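Local coordinates for putative ADP-Ribosyltransferase Scabin (Streptomyces scabiei 87.22, PDB 5EWY), which is a DNA-acting mono-ADP-ribosyltransferase toxin that probably transfers ADP-ribose from NAD+ to its target, at residues 56-59 and 60-63; 84-88 and 89-93; 98-102 and 103-107; 122-125 and 126-130; 185-188 and 189-192. All blocks are in the same frame, centred on the assembly; numbering follows the deposited sequence.

Interaction 1. Residues 56-59 and 60-63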
# COMPACT_ATOMS: atom_id res chain seq x y z
N ARG A 56 7.16 -3.10 -14.93
CA ARG A 56 7.98 -2.16 -15.67
C ARG A 56 8.58 -1.09 -14.78
O ARG A 56 9.39 -0.28 -15.25
CB ARG A 56 7.17 -1.49 -16.78
CG ARG A 56 6.60 -2.45 -17.80
CD ARG A 56 5.71 -1.71 -18.78
NE ARG A 56 4.58 -1.08 -18.10
CZ ARG A 56 3.82 -0.13 -18.63
NH1 ARG A 56 4.06 0.32 -19.86
NH2 ARG A 56 2.82 0.38 -17.94
N VAL A 57 8.20 -1.04 -13.50
CA VAL A 57 8.76 -0.03 -12.61
C VAL A 57 10.27 -0.17 -12.59
O VAL A 57 10.82 -1.28 -12.61
CB VAL A 57 8.15 -0.15 -11.21
CG1 VAL A 57 8.41 -1.54 -10.60
CG2 VAL A 57 8.67 0.96 -10.32
N ASP A 58 10.95 0.97 -12.53
CA ASP A 58 12.41 1.02 -12.58
C ASP A 58 12.93 1.41 -11.20
O ASP A 58 12.99 2.60 -10.86
CB ASP A 58 12.87 2.02 -13.64
CG ASP A 58 14.38 2.10 -13.74
OD1 ASP A 58 15.06 1.33 -13.02
OD2 ASP A 58 14.88 2.94 -14.53
N VAL A 59 13.35 0.40 -10.44
CA VAL A 59 13.79 0.60 -9.06
C VAL A 59 14.97 1.56 -8.99
O VAL A 59 15.15 2.27 -7.99
CB VAL A 59 14.11 -0.76 -8.42
CG1 VAL A 59 14.87 -0.60 -7.11
CG2 VAL A 59 12.83 -1.54 -8.19
N GLU A 60 15.82 1.59 -10.02
CA GLU A 60 16.99 2.44 -9.96
C GLU A 60 16.64 3.92 -10.03
O GLU A 60 17.49 4.76 -9.71
CB GLU A 60 17.97 2.06 -11.07
CG GLU A 60 18.63 0.70 -10.84
CD GLU A 60 19.54 0.27 -11.98
OE1 GLU A 60 19.77 1.08 -12.91
OE2 GLU A 60 20.03 -0.88 -11.95
N ARG A 61 15.41 4.26 -10.42
CA ARG A 61 14.99 5.65 -10.51
C ARG A 61 14.36 6.16 -9.22
O ARG A 61 14.04 7.35 -9.13
CB ARG A 61 13.99 5.82 -11.65
CG ARG A 61 14.65 5.73 -13.02
CD ARG A 61 13.63 5.75 -14.14
NE ARG A 61 12.84 6.98 -14.15
CZ ARG A 61 11.71 7.13 -14.83
NH1 ARG A 61 11.22 6.13 -15.55
NH2 ARG A 61 11.05 8.29 -14.77
N ILE A 62 14.17 5.30 -8.22
CA ILE A 62 13.61 5.75 -6.96
C ILE A 62 14.59 6.70 -6.29
O ILE A 62 15.79 6.41 -6.20
CB ILE A 62 13.30 4.55 -6.04
CG1 ILE A 62 12.25 3.64 -6.67
CG2 ILE A 62 12.84 5.04 -4.68
CD1 ILE A 62 12.15 2.29 -5.99
N THR A 63 14.08 7.84 -5.83
CA THR A 63 14.88 8.77 -5.05
C THR A 63 14.07 9.20 -3.83
O THR A 63 12.85 9.22 -3.88
CB THR A 63 15.31 10.03 -5.86
OG1 THR A 63 14.16 10.71 -6.39
CG2 THR A 63 16.21 9.63 -7.01

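Interaction 2. Residues 84-88 and 89-93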
# COMPACT_ATOMS: atom_id res chain seq x y z
N ALA A 84 -14.58 -5.05 -6.85
CA ALA A 84 -14.65 -5.81 -8.08
C ALA A 84 -13.46 -5.49 -8.98
O ALA A 84 -12.91 -6.38 -9.64
CB ALA A 84 -15.97 -5.55 -8.81
N VAL A 85 -13.02 -4.23 -8.97
CA VAL A 85 -11.90 -3.81 -9.80
C VAL A 85 -10.57 -4.19 -9.15
O VAL A 85 -9.69 -4.76 -9.80
CB VAL A 85 -11.99 -2.28 -10.01
CG1 VAL A 85 -10.81 -1.80 -10.85
CG2 VAL A 85 -13.34 -1.90 -10.64
N VAL A 86 -10.41 -3.86 -7.86
CA VAL A 86 -9.15 -4.13 -7.18
C VAL A 86 -8.87 -5.62 -7.08
O VAL A 86 -7.73 -6.06 -7.27
CB VAL A 86 -9.15 -3.46 -5.80
CG1 VAL A 86 -7.91 -3.85 -5.00
CG2 VAL A 86 -9.19 -1.97 -5.92
N PHE A 87 -9.88 -6.44 -6.81
CA PHE A 87 -9.60 -7.86 -6.71
C PHE A 87 -9.23 -8.45 -8.07
O PHE A 87 -8.49 -9.43 -8.14
CB PHE A 87 -10.79 -8.61 -6.12
CG PHE A 87 -11.08 -8.28 -4.68
CD1 PHE A 87 -10.21 -7.52 -3.91
CD2 PHE A 87 -12.24 -8.77 -4.09
CE1 PHE A 87 -10.52 -7.21 -2.57
CE2 PHE A 87 -12.52 -8.48 -2.76
CZ PHE A 87 -11.67 -7.72 -2.01
N GLU A 88 -9.73 -7.88 -9.16
CA GLU A 88 -9.35 -8.37 -10.47
C GLU A 88 -7.96 -7.88 -10.89
O GLU A 88 -7.17 -8.66 -11.44
CB GLU A 88 -10.41 -7.96 -11.49
CG GLU A 88 -10.21 -8.54 -12.86
CD GLU A 88 -11.52 -8.87 -13.54
OE1 GLU A 88 -12.30 -9.66 -12.96
OE2 GLU A 88 -11.78 -8.34 -14.64
N GLN A 89 -7.65 -6.60 -10.67
CA GLN A 89 -6.44 -5.98 -11.21
C GLN A 89 -5.32 -5.84 -10.21
O GLN A 89 -4.19 -5.55 -10.63
CB GLN A 89 -6.72 -4.54 -11.63
CG GLN A 89 -7.68 -4.33 -12.70
CD GLN A 89 -7.86 -2.85 -12.98
OE1 GLN A 89 -7.29 -1.97 -12.32
NE2 GLN A 89 -8.66 -2.57 -13.96
N GLY A 90 -5.60 -5.97 -8.93
CA GLY A 90 -4.66 -5.49 -7.92
C GLY A 90 -4.71 -3.97 -7.88
O GLY A 90 -5.64 -3.34 -8.39
N PHE A 91 -3.70 -3.38 -7.25
CA PHE A 91 -3.51 -1.93 -7.25
C PHE A 91 -2.44 -1.58 -8.28
O PHE A 91 -1.26 -1.85 -8.08
CB PHE A 91 -3.09 -1.42 -5.88
CG PHE A 91 -4.19 -1.47 -4.87
CD1 PHE A 91 -5.26 -0.60 -4.93
CD2 PHE A 91 -4.13 -2.39 -3.82
CE1 PHE A 91 -6.26 -0.64 -4.00
CE2 PHE A 91 -5.14 -2.44 -2.89
CZ PHE A 91 -6.20 -1.58 -2.98
N LEU A 92 -2.86 -0.95 -9.37
CA LEU A 92 -1.91 -0.53 -10.38
C LEU A 92 -1.48 0.90 -10.12
O LEU A 92 -2.31 1.72 -9.70
CB LEU A 92 -2.53 -0.61 -11.77
CG LEU A 92 -2.74 -2.03 -12.31
CD1 LEU A 92 -3.68 -2.00 -13.51
CD2 LEU A 92 -1.40 -2.67 -12.68
N PRO A 93 -0.22 1.24 -10.35
CA PRO A 93 0.21 2.63 -10.21
C PRO A 93 -0.22 3.46 -11.41
O PRO A 93 -0.45 2.96 -12.51
CB PRO A 93 1.73 2.52 -10.15
CG PRO A 93 2.03 1.34 -10.99
CD PRO A 93 0.88 0.37 -10.81

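Interaction 3. Residues 98-102 and 103-107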
# COMPACT_ATOMS: atom_id res chain seq x y z
N ASP A 98 6.56 7.72 -16.75
CA ASP A 98 6.86 9.14 -16.63
C ASP A 98 6.39 9.73 -15.31
O ASP A 98 6.48 10.95 -15.13
CB ASP A 98 6.26 9.91 -17.81
CG ASP A 98 6.70 9.34 -19.14
OD1 ASP A 98 7.91 9.38 -19.43
OD2 ASP A 98 5.83 8.85 -19.90
N GLY A 99 5.93 8.92 -14.37
CA GLY A 99 5.47 9.43 -13.11
C GLY A 99 6.61 9.94 -12.24
O GLY A 99 7.79 9.84 -12.56
N GLN A 100 6.21 10.49 -11.09
CA GLN A 100 7.13 11.10 -10.13
C GLN A 100 7.79 10.00 -9.30
O GLN A 100 7.17 9.46 -8.38
CB GLN A 100 6.34 12.04 -9.23
CG GLN A 100 7.14 12.73 -8.14
CD GLN A 100 8.32 13.48 -8.70
OE1 GLN A 100 9.45 12.99 -8.74
NE2 GLN A 100 8.06 14.69 -9.19
N TYR A 101 9.05 9.70 -9.60
CA TYR A 101 9.80 8.71 -8.83
C TYR A 101 10.38 9.27 -7.54
O TYR A 101 10.82 8.48 -6.70
CB TYR A 101 10.94 8.12 -9.68
CG TYR A 101 10.52 6.91 -10.48
CD1 TYR A 101 9.80 7.05 -11.65
CD2 TYR A 101 10.83 5.63 -10.05
CE1 TYR A 101 9.41 5.94 -12.39
CE2 TYR A 101 10.44 4.52 -10.78
CZ TYR A 101 9.73 4.68 -11.94
OH TYR A 101 9.34 3.59 -12.68
N ASP A 102 10.39 10.58 -7.35
CA ASP A 102 10.91 11.12 -6.09
C ASP A 102 9.85 11.00 -5.01
O ASP A 102 8.74 11.54 -5.14
CB ASP A 102 11.37 12.56 -6.21
CG ASP A 102 11.99 13.04 -4.91
OD1 ASP A 102 13.13 12.61 -4.61
OD2 ASP A 102 11.34 13.80 -4.17
N ILE A 103 10.20 10.31 -3.93
CA ILE A 103 9.21 9.97 -2.91
C ILE A 103 8.74 11.21 -2.17
O ILE A 103 7.54 11.38 -1.92
CB ILE A 103 9.79 8.92 -1.96
CG1 ILE A 103 9.82 7.56 -2.68
CG2 ILE A 103 8.96 8.82 -0.67
CD1 ILE A 103 10.82 6.65 -2.14
N GLU A 104 9.67 12.08 -1.78
CA GLU A 104 9.29 13.29 -1.06
C GLU A 104 8.33 14.14 -1.91
O GLU A 104 7.34 14.66 -1.40
CB GLU A 104 10.54 14.09 -0.70
CG GLU A 104 10.35 15.08 0.41
CD GLU A 104 11.59 15.90 0.70
OE1 GLU A 104 12.60 15.81 -0.05
OE2 GLU A 104 11.55 16.65 1.70
N SER A 105 8.63 14.27 -3.21
CA SER A 105 7.76 15.04 -4.09
C SER A 105 6.37 14.43 -4.15
O SER A 105 5.37 15.14 -4.05
CB SER A 105 8.35 15.12 -5.51
OG SER A 105 9.57 15.82 -5.54
N TYR A 106 6.29 13.10 -4.29
CA TYR A 106 5.01 12.40 -4.42
C TYR A 106 4.17 12.55 -3.16
O TYR A 106 2.96 12.78 -3.23
CB TYR A 106 5.30 10.92 -4.70
CG TYR A 106 4.13 9.98 -4.48
CD1 TYR A 106 3.04 10.00 -5.34
CD2 TYR A 106 4.12 9.07 -3.43
CE1 TYR A 106 1.96 9.15 -5.15
CE2 TYR A 106 3.05 8.22 -3.23
CZ TYR A 106 1.97 8.27 -4.10
OH TYR A 106 0.89 7.43 -3.93
N VAL A 107 4.82 12.46 -2.00
CA VAL A 107 4.12 12.58 -0.72
C VAL A 107 3.59 13.99 -0.50
O VAL A 107 2.50 14.19 0.05
CB VAL A 107 5.08 12.17 0.41
CG1 VAL A 107 4.55 12.61 1.79
CG2 VAL A 107 5.31 10.66 0.36
O HOH W 1 12.57 15.79 -2.95

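Interaction 4. Residues 122-125 and 126-130. With 5TQ (4-(8-fluoranyl-6-oxidanylidene-1,3,4,5-tetrahydrobenzo[c][1,6]naphthyridin-2-yl)butanoic acid), chain B.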
# COMPACT_ATOMS: atom_id res chain seq x y z
N HIS A 122 -4.07 0.96 10.46
CA HIS A 122 -5.41 0.48 10.16
C HIS A 122 -6.43 1.60 10.06
O HIS A 122 -7.39 1.49 9.28
CB HIS A 122 -5.81 -0.54 11.22
CG HIS A 122 -7.24 -0.98 11.10
ND1 HIS A 122 -8.28 -0.29 11.68
CD2 HIS A 122 -7.80 -1.98 10.39
CE1 HIS A 122 -9.42 -0.87 11.35
NE2 HIS A 122 -9.16 -1.90 10.57
N ASP A 123 -6.29 2.62 10.89
CA ASP A 123 -7.29 3.67 11.05
C ASP A 123 -7.09 4.89 10.15
O ASP A 123 -7.84 5.86 10.28
CB ASP A 123 -7.33 4.14 12.51
CG ASP A 123 -7.75 3.06 13.45
OD1 ASP A 123 -8.52 2.17 13.06
OD2 ASP A 123 -7.27 3.12 14.58
N LEU A 124 -6.10 4.88 9.26
CA LEU A 124 -5.86 6.07 8.47
C LEU A 124 -7.05 6.37 7.57
O LEU A 124 -7.26 7.52 7.17
CB LEU A 124 -4.57 5.92 7.66
CG LEU A 124 -4.09 7.26 7.03
CD1 LEU A 124 -3.57 8.15 8.10
CD2 LEU A 124 -3.00 6.96 6.06
N TYR A 125 -7.85 5.36 7.25
CA TYR A 125 -9.05 5.57 6.44
C TYR A 125 -9.95 6.65 7.02
O TYR A 125 -10.67 7.32 6.27
CB TYR A 125 -9.83 4.25 6.28
CG TYR A 125 -10.61 3.83 7.51
CD1 TYR A 125 -11.92 4.23 7.72
CD2 TYR A 125 -10.03 2.99 8.46
CE1 TYR A 125 -12.60 3.85 8.85
CE2 TYR A 125 -10.71 2.60 9.59
CZ TYR A 125 -12.01 3.01 9.77
OH TYR A 125 -12.74 2.70 10.89
N LYS A 126 -9.90 6.87 8.34
CA LYS A 126 -10.75 7.87 8.97
C LYS A 126 -10.38 9.28 8.54
O LYS A 126 -11.20 10.19 8.72
CB LYS A 126 -10.66 7.74 10.50
CG LYS A 126 -11.15 6.40 11.03
CD LYS A 126 -11.06 6.36 12.54
CE LYS A 126 -11.58 5.03 13.07
NZ LYS A 126 -13.05 4.97 13.00
N THR A 127 -9.17 9.48 8.00
CA THR A 127 -8.75 10.80 7.55
C THR A 127 -9.07 11.05 6.09
O THR A 127 -8.93 12.19 5.65
CB THR A 127 -7.25 11.01 7.75
OG1 THR A 127 -6.48 10.24 6.80
CG2 THR A 127 -6.82 10.68 9.15
N TRP A 128 -9.41 10.01 5.34
CA TRP A 128 -9.63 10.12 3.90
C TRP A 128 -11.13 10.23 3.67
O TRP A 128 -11.85 9.23 3.73
CB TRP A 128 -9.06 8.90 3.19
CG TRP A 128 -7.58 8.87 3.16
CD1 TRP A 128 -6.75 8.07 3.90
CD2 TRP A 128 -6.73 9.68 2.36
NE1 TRP A 128 -5.44 8.34 3.59
CE2 TRP A 128 -5.40 9.32 2.64
CE3 TRP A 128 -6.96 10.68 1.41
CZ2 TRP A 128 -4.31 9.93 2.03
CZ3 TRP A 128 -5.89 11.28 0.80
CH2 TRP A 128 -4.58 10.90 1.10
N TYR A 129 -11.59 11.44 3.40
CA TYR A 129 -13.01 11.65 3.22
C TYR A 129 -13.44 11.19 1.83
O TYR A 129 -12.69 11.28 0.86
CB TYR A 129 -13.35 13.12 3.49
CG TYR A 129 -13.01 13.49 4.92
CD1 TYR A 129 -13.90 13.21 5.95
CD2 TYR A 129 -11.78 14.06 5.25
CE1 TYR A 129 -13.59 13.52 7.26
CE2 TYR A 129 -11.47 14.37 6.56
CZ TYR A 129 -12.37 14.10 7.56
OH TYR A 129 -12.07 14.41 8.87
N LYS A 130 -14.63 10.59 1.77
CA LYS A 130 -15.12 9.93 0.57
C LYS A 130 -14.24 8.74 0.17
O LYS A 130 -14.28 8.31 -0.98
N12 5TQ B . -4.33 8.89 -2.29
C13 5TQ B . -5.45 8.17 -2.37
C15 5TQ B . -4.10 10.02 -3.24
C17 5TQ B . -3.78 9.17 -5.61
C01 5TQ B . -2.03 6.00 2.62
C02 5TQ B . -0.88 6.75 2.78
C03 5TQ B . -0.59 7.81 1.92
C04 5TQ B . -1.46 8.10 0.88
C05 5TQ B . -2.65 7.37 0.71
C06 5TQ B . -2.91 6.30 1.58
C07 5TQ B . -4.15 5.54 1.43
C08 5TQ B . -3.57 7.66 -0.36
C09 5TQ B . -4.74 6.85 -0.45
N10 5TQ B . -4.98 5.83 0.41
C11 5TQ B . -3.43 8.68 -1.31
C14 5TQ B . -5.68 7.13 -1.52
C16 5TQ B . -4.70 9.88 -4.64
C18 5TQ B . -3.95 7.66 -5.53
O19 5TQ B . -4.42 4.59 2.21
F20 5TQ B . -0.04 6.46 3.78
O21 5TQ B . -4.04 7.00 -6.59
O22 5TQ B . -4.00 7.11 -4.41

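Interaction 5. Residues 185-188 and 189-192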
# COMPACT_ATOMS: atom_id res chain seq x y z
N GLU A 185 -15.77 1.32 9.86
CA GLU A 185 -15.92 0.21 8.93
C GLU A 185 -17.26 -0.49 9.14
O GLU A 185 -17.70 -0.68 10.28
CB GLU A 185 -14.78 -0.80 9.08
CG GLU A 185 -13.46 -0.27 8.63
CD GLU A 185 -12.29 -1.22 8.90
OE1 GLU A 185 -12.05 -1.60 10.07
OE2 GLU A 185 -11.62 -1.58 7.90
N LYS A 186 -17.89 -0.88 8.03
CA LYS A 186 -19.13 -1.64 8.04
C LYS A 186 -18.73 -3.11 8.01
O LYS A 186 -18.61 -3.73 6.95
CB LYS A 186 -20.02 -1.26 6.88
CG LYS A 186 -20.38 0.23 6.89
CD LYS A 186 -21.47 0.56 5.87
CE LYS A 186 -20.99 0.40 4.45
NZ LYS A 186 -22.02 0.86 3.47
N MET A 187 -18.47 -3.66 9.19
CA MET A 187 -17.76 -4.94 9.26
C MET A 187 -18.60 -6.12 8.78
O MET A 187 -18.01 -7.13 8.37
CB MET A 187 -17.19 -5.16 10.65
CG MET A 187 -16.08 -4.14 10.97
SD MET A 187 -15.04 -4.62 12.34
CE MET A 187 -14.13 -5.97 11.57
N SER A 188 -19.93 -6.03 8.76
CA SER A 188 -20.70 -7.11 8.17
C SER A 188 -20.68 -7.08 6.65
O SER A 188 -21.21 -8.00 6.02
CB SER A 188 -22.15 -7.05 8.65
OG SER A 188 -22.23 -7.32 10.03
N GLU A 189 -20.07 -6.05 6.07
CA GLU A 189 -19.95 -5.92 4.62
C GLU A 189 -18.50 -6.05 4.14
O GLU A 189 -18.24 -5.83 2.95
CB GLU A 189 -20.55 -4.60 4.15
CG GLU A 189 -22.00 -4.44 4.54
CD GLU A 189 -22.57 -3.10 4.14
OE1 GLU A 189 -22.16 -2.57 3.08
OE2 GLU A 189 -23.40 -2.57 4.91
N CYS A 190 -17.58 -6.47 5.00
CA CYS A 190 -16.25 -6.79 4.53
C CYS A 190 -16.30 -7.98 3.57
O CYS A 190 -17.19 -8.83 3.65
CB CYS A 190 -15.29 -7.09 5.68
SG CYS A 190 -15.17 -5.83 6.98
N VAL A 191 -15.35 -8.02 2.64
CA VAL A 191 -15.27 -9.06 1.62
C VAL A 191 -13.83 -9.53 1.51
O VAL A 191 -12.91 -8.71 1.44
CB VAL A 191 -15.72 -8.53 0.24
CG1 VAL A 191 -15.75 -9.64 -0.81
CG2 VAL A 191 -17.10 -7.88 0.33
N GLY A 192 -13.63 -10.84 1.52
CA GLY A 192 -12.33 -11.38 1.20
C GLY A 192 -12.09 -11.48 -0.29
O GLY A 192 -12.98 -11.78 -1.07
O HOH W 2 -24.51 -0.43 4.22

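Interaction 1. Residues 56-59 and 60-63
An Asx turn at D58 opens a short 3-10 turn in the loop that precedes strand 75-79: D58 accepts the backbone N-H of E60 with its side chain and that of R61 with its carbonyl oxygen. E60 N donates to D58 OD1 at 3.1 Å, meeting the oxygen from above the carboxylate plane, while R61 N donates to D58 O at 3.0 Å. One residue further on, I62 N donates to V59 O at 3.2 Å. The D58 carboxylate is placed for this by a first torsion of -180°, which sets CG anti to the backbone N. Its other oxygen, OD2, rests against the aliphatic part of R61, 3.1 Å from CD, and the two side chains run at about a right angle. The charged end of R61 goes elsewhere: NH1 is hydrogen-bonded to I97 O, and NE stays 4.5 Å from D58 OD2, beyond a salt bridge. On another part of the turn, V59 and I62 lie side by side, CG1 to CD1 at 4.1 Å. The turn is a surface feature with one buried side: I62 and V57 pack on P164 of strand 160-164, Y101 OH bonds D58 N, and T63 pairs by its backbone with I103 at the start of helix 103-108.

Interaction 2. Residues 84-88 and 89-93
With chi1 at 173°, V86 sends CG1 out opposite its backbone N, and F91, whose ring swings back beside its own N at chi1 -71°, presents a ring face to that methyl. V86 CG1 lies 3.7 Å from the centroid of the F91 ring, a CH-pi contact made over the face, somewhat displaced toward the rim; the nearest ring atom is F91 CZ, at 3.5 Å from V86 CG1. The second methyl, V86 CG2, reaches only the F91 CE1 corner. Between the two residues the chain leaves helix 83-89 at G90, the C' position: its positive phi of 74° is one that glycine takes readily, and it lets the backbone turn off so that F91 can fold back against the last turn. Two backbone bonds close that turn, Q89 N donating to V85 O at 2.9 Å and G90 N to V86 O at 2.7 Å. On the exposed flank Q89 runs extended alongside V85, its amide carbon CD 3.8 Å from V85 CG1, and its OE1 accepts from R81. The buried flank faces the sheet: the F91 ring meets Y135 of strand 133-137 edge to face, and F87 packs on V172 and V175 of strand 172-179. The F91 side chain and the bound inhibitor are about 8 Å apart at their nearest atoms.

Interaction 3. Residues 98-102 and 103-107
Q100 lays its amide alongside S105, with CD 3.6 Å from S105 CB, and its CG passes close to the backbone N of Y106. The amide is fixed at both ends. Q100 OE1 turns back to accept D102 N at 2.9 Å, in the carbonyl plane and on a lone pair, while NE2 is hydrogen-bonded to Q111; a bend at chi2 (56°) curls the side chain into this position. Next to it D102, with its CG opposite the backbone N (chi1 -176°), carries OD2 over the first turn of the helix. There OD2 accepts S105 N at 2.9 Å, met on the anti side and somewhat out of the carboxylate plane. S105 OG also lies 3.0 Å from D102 OD2, although its proton has another acceptor within reach. Water 1 donates to D102 OD2 at 2.6 Å and to E104 OE1 at 2.9 Å, joining two carboxylates that would otherwise tend to repel. The other oxygen, D102 OD1, is held by T63 OG1. Behind the cap, Y106 N bonds D102 O at 3.0 Å as an early backbone bond of the helix, and Y106 OH goes on to S117 of the inhibitor pocket. Serving S105 N three residues on, D102 is a classical aspartate N-cap, here starting helix 103-108, which brings the side chain of Y106 to about 5 Å, nearest atoms, from the ligand.

Interaction 4. Residues 122-125 and 126-130
L124 and W128 form the close-fitting side of this loop, where they meet each other and the bound inhibitor. One face of the W128 indole covers the fused rings of the ligand, with W128 CZ2 3.3 Å from 5TQ C05; the CD2 methyl of L124 fits beside it, 3.7 Å from W128 NE1 and equally near 5TQ C01. The loop behind them is wound into a short 3-10 turn. L124 O is gripped twice by T127: T127 N reaches it at 2.9 Å from above the carbonyl plane, whereas T127 OG1 reaches it in that plane, with the hydroxyl in the crowded position between the backbone N and the carbonyl carbon (chi1 73°). W128 N donates to Y125 O at 3.1 Å, fixing the backbone from which the indole projects. A second pair, Y125 and K126, lies side by side: K126 CG sits over the Y125 ring, 3.8 Å from its centroid, and a bend at the end of the lysine brings NZ to a hydrogen bond of 3.1 Å with Y125 OH. NZ has its stronger bond to R183 O. The solvent side is looser. T127 is exposed, Y129 is poorly ordered, and none of the K130 side chain is modelled. The ligand is also hydrogen-bonded to R77 NH1 and S78 O. Flat aromatic and branched apolar surfaces on this loop therefore suit a planar ring system, consistent with the inhibitor occupying the nicotinamide site of this family.

Interaction 5. Residues 185-188 and 189-192
Between K186 and E189 the backbone makes a type I turn, with M187 and S188 at its corners, and this turn interrupts strand 184-192. Its closing bond runs from E189 N to K186 O at 2.9 Å. A second, weak bond follows one residue on, from C190 N to M187 O at 3.5 Å: it is long but nearly straight, at 169°. C190 SG lies 3.4 Å from M187 O, and M187 CB is 4.2 Å from the same sulfur. Across the turn mouth the side chains of K186 and E189 approach at a slant. E189 stays extended beyond CG, while K186 bends at chi3 (-67°), and together these shapes carry the ammonium toward the carboxylate. The salt bridge is a loose one, K186 NZ to E189 OE1 at 3.5 Å, and its hydrogen bond is weak. Water 2 supplements it, accepting from K186 NZ at 2.9 Å and donating to E189 OE2 at 2.5 Å, so OE1 is reached directly and OE2 through the water. Both charged groups lie at the protein surface, where solvent probably weakens their attraction. The turn lies in the outer strand of the four-stranded antiparallel sheet, which forms a hairpin with strand 172-179: K186 pairs by its backbone with P177 and V191 with V175, E189 packs on P177, and the C176-C190 disulfide links the two strands just after the turn.

In the fold
All five contacts are local turns or helix ends, but they differ in setting. Interactions 1 and 5 are surface turns about 35 Å apart between centres, on opposite sides of the chain's centre; both are closed by backbone bonds, to which the first adds a carboxylate accepting an N-H and the other a weak salt bridge near a disulfide. Interactions 2, 3 and 4 are partly buried: 2 ends a helix with glycine and a CH-pi contact, 3 starts one with an aspartate cap, and 4 turns aromatic surface to the inhibitor. Interactions 1 and 3 touch through T63 and D102, 2 and 5 through F87 against V191 and G192, and 4 and 5 where H122 and Y125 meet E185.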